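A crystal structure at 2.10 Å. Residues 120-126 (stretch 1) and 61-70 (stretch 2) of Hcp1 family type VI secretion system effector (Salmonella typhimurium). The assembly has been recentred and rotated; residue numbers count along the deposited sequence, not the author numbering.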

# COMPACT_ATOMS: atom_id res chain seq x y z
N ALA A 120 -19.09 8.66 3.27
CA ALA A 120 -18.95 9.60 2.15
C ALA A 120 -18.83 8.78 0.86
O ALA A 120 -19.69 7.93 0.59
CB ALA A 120 -17.80 10.56 2.43
N SER A 121 -17.83 9.04 0.01
CA SER A 121 -17.50 8.22 -1.15
C SER A 121 -16.07 7.74 -0.96
O SER A 121 -15.14 8.55 -1.03
CB SER A 121 -17.63 9.00 -2.46
OG SER A 121 -16.89 10.21 -2.39
N ARG A 122 -15.91 6.44 -0.70
CA ARG A 122 -14.61 5.85 -0.40
C ARG A 122 -14.44 4.57 -1.20
O ARG A 122 -15.30 4.17 -1.98
CB ARG A 122 -14.42 5.57 1.09
CG ARG A 122 -15.45 4.68 1.72
CD ARG A 122 -15.11 4.53 3.19
NE ARG A 122 -15.14 5.80 3.91
CZ ARG A 122 -14.47 6.04 5.04
NH1 ARG A 122 -13.71 5.09 5.57
NH2 ARG A 122 -14.56 7.22 5.64
N GLU A 123 -13.29 3.93 -1.02
CA GLU A 123 -12.86 2.90 -1.95
C GLU A 123 -11.78 2.07 -1.29
O GLU A 123 -10.72 2.60 -0.92
CB GLU A 123 -12.36 3.54 -3.24
CG GLU A 123 -12.01 2.59 -4.35
CD GLU A 123 -11.68 3.34 -5.62
OE1 GLU A 123 -12.55 3.38 -6.51
OE2 GLU A 123 -10.57 3.90 -5.73
N THR A 124 -12.06 0.77 -1.15
CA THR A 124 -11.07 -0.19 -0.70
C THR A 124 -10.30 -0.73 -1.90
O THR A 124 -10.88 -0.97 -2.96
CB THR A 124 -11.75 -1.34 0.06
OG1 THR A 124 -12.32 -0.81 1.25
CG2 THR A 124 -10.75 -2.44 0.44
N VAL A 125 -9.00 -0.90 -1.73
CA VAL A 125 -8.10 -1.30 -2.81
C VAL A 125 -7.16 -2.36 -2.26
O VAL A 125 -6.65 -2.24 -1.15
CB VAL A 125 -7.29 -0.10 -3.35
CG1 VAL A 125 -6.38 -0.55 -4.50
CG2 VAL A 125 -8.21 1.03 -3.78
N GLU A 126 -6.93 -3.39 -3.05
CA GLU A 126 -5.91 -4.38 -2.75
C GLU A 126 -4.88 -4.37 -3.86
O GLU A 126 -5.23 -4.41 -5.05
CB GLU A 126 -6.50 -5.76 -2.59
CG GLU A 126 -7.38 -5.91 -1.37
CD GLU A 126 -7.88 -7.33 -1.24
OE1 GLU A 126 -7.18 -8.24 -1.74
OE2 GLU A 126 -8.96 -7.54 -0.64
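Stretch 2, residues 61-70: YIDRASPNLF

Stretch 2 begins extended, turns once, and leaves as a helix beside the strand 121-126. Tyr-61 pairs with Arg-122 in an antiparallel, non-hydrogen-bonded bridge, CA to CA 4.0 Å. Their side chains diverge, yet the Tyr-61 ring comes back to the strand, its CE1 lying 3.8 Å from Arg-122 NH2 and 4.2 Å from Ala-120 CB. Ile-62 (phi/psi -60/128) adds a backbone hydrogen bond beside the bridge: its N donates to Ser-121 O at 2.9 Å, nearly straight at 166°. Its side chain packs against the strand, CG1 3.4 Å from Arg-122 O and 3.9 Å from Glu-123 CB, while water 1 joins Ile-62 O to Ser-121 OG.

Asp-63 then opens a type I turn that ends at Ser-66, and its OD1 caps Ala-65 N at 2.9 Å. Ser-66 is the polar link between turn and strand: its OG accepts from Asp-63 N at 3.2 Å and donates to Glu-123 OE2 at 2.7 Å, and water 2 links Ser-66 O to Glu-123 OE1. The helix now runs at 37° to the strand, in broadly the same direction, with the axes 10.7 Å apart at closest. Three residues after Ser-66, buried Leu-69 packs CD1 against Val-125 CG2 at 4.0 Å; both side chains point toward the other stretch, so an apolar contact follows the polar one. Phe-70 makes no contact with stretch 1.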

# COMPACT_ATOMS: atom_id res chain seq x y z
N TYR A 61 -10.54 7.98 0.20
CA TYR A 61 -11.68 8.63 -0.43
C TYR A 61 -11.56 8.46 -1.94
O TYR A 61 -10.46 8.43 -2.48
CB TYR A 61 -11.75 10.11 -0.06
CG TYR A 61 -12.13 10.34 1.38
CD1 TYR A 61 -13.31 9.83 1.88
CD2 TYR A 61 -11.31 11.07 2.23
CE1 TYR A 61 -13.67 10.02 3.19
CE2 TYR A 61 -11.66 11.27 3.56
CZ TYR A 61 -12.85 10.74 4.03
OH TYR A 61 -13.23 10.91 5.33
N ILE A 62 -12.70 8.31 -2.61
CA ILE A 62 -12.63 8.23 -4.07
C ILE A 62 -12.03 9.52 -4.58
O ILE A 62 -12.43 10.62 -4.18
CB ILE A 62 -14.02 7.96 -4.67
CG1 ILE A 62 -14.51 6.58 -4.23
CG2 ILE A 62 -13.95 8.08 -6.21
CD1 ILE A 62 -15.92 6.23 -4.66
N ASP A 63 -11.00 9.40 -5.41
CA ASP A 63 -10.20 10.59 -5.72
C ASP A 63 -9.57 10.40 -7.10
O ASP A 63 -9.95 9.49 -7.84
CB ASP A 63 -9.17 10.85 -4.61
CG ASP A 63 -8.18 9.70 -4.42
OD1 ASP A 63 -7.97 8.91 -5.36
OD2 ASP A 63 -7.61 9.60 -3.30
N ARG A 64 -8.59 11.25 -7.42
CA ARG A 64 -7.99 11.24 -8.75
C ARG A 64 -7.36 9.89 -9.10
O ARG A 64 -7.26 9.54 -10.28
CB ARG A 64 -6.94 12.36 -8.86
CG ARG A 64 -6.13 12.33 -10.17
CD ARG A 64 -4.84 13.14 -10.09
NE ARG A 64 -5.06 14.55 -10.41
CZ ARG A 64 -4.99 15.06 -11.64
NH1 ARG A 64 -4.71 14.28 -12.67
NH2 ARG A 64 -5.19 16.35 -11.84
N ALA A 65 -6.94 9.11 -8.11
CA ALA A 65 -6.31 7.82 -8.41
C ALA A 65 -7.33 6.77 -8.82
O ALA A 65 -6.97 5.81 -9.51
CB ALA A 65 -5.51 7.31 -7.21
N SER A 66 -8.59 6.95 -8.44
CA SER A 66 -9.57 5.88 -8.57
C SER A 66 -9.75 5.38 -10.00
O SER A 66 -9.68 4.16 -10.21
CB SER A 66 -10.89 6.33 -7.94
OG SER A 66 -10.75 6.46 -6.55
N PRO A 67 -9.97 6.23 -11.01
CA PRO A 67 -10.10 5.69 -12.37
C PRO A 67 -8.87 4.94 -12.83
O PRO A 67 -8.98 3.95 -13.56
CB PRO A 67 -10.37 6.93 -13.24
CG PRO A 67 -10.85 7.98 -12.28
CD PRO A 67 -10.08 7.70 -11.02
N ASN A 68 -7.68 5.36 -12.39
CA ASN A 68 -6.47 4.66 -12.81
C ASN A 68 -6.26 3.38 -12.03
O ASN A 68 -5.75 2.40 -12.60
CB ASN A 68 -5.26 5.58 -12.70
CG ASN A 68 -5.10 6.45 -13.92
OD1 ASN A 68 -5.28 5.99 -15.04
ND2 ASN A 68 -4.79 7.72 -13.71
N LEU A 69 -6.61 3.34 -10.75
CA LEU A 69 -6.61 2.06 -10.04
C LEU A 69 -7.54 1.07 -10.74
O LEU A 69 -7.17 -0.08 -10.99
CB LEU A 69 -7.01 2.26 -8.58
CG LEU A 69 -6.03 3.07 -7.73
CD1 LEU A 69 -6.70 3.52 -6.47
CD2 LEU A 69 -4.80 2.21 -7.40
N PHE A 70 -8.76 1.51 -11.08
CA PHE A 70 -9.67 0.68 -11.87
C PHE A 70 -9.01 0.20 -13.17
O PHE A 70 -9.04 -0.99 -13.50
CB PHE A 70 -10.94 1.49 -12.18
CG PHE A 70 -11.87 0.80 -13.14
CD1 PHE A 70 -12.80 -0.12 -12.67
CD2 PHE A 70 -11.83 1.09 -14.50
CE1 PHE A 70 -13.67 -0.76 -13.56
CE2 PHE A 70 -12.69 0.45 -15.39
CZ PHE A 70 -13.61 -0.47 -14.91
O HOH W 1 -14.52 11.37 -2.85
O HOH W 2 -12.22 2.97 -9.20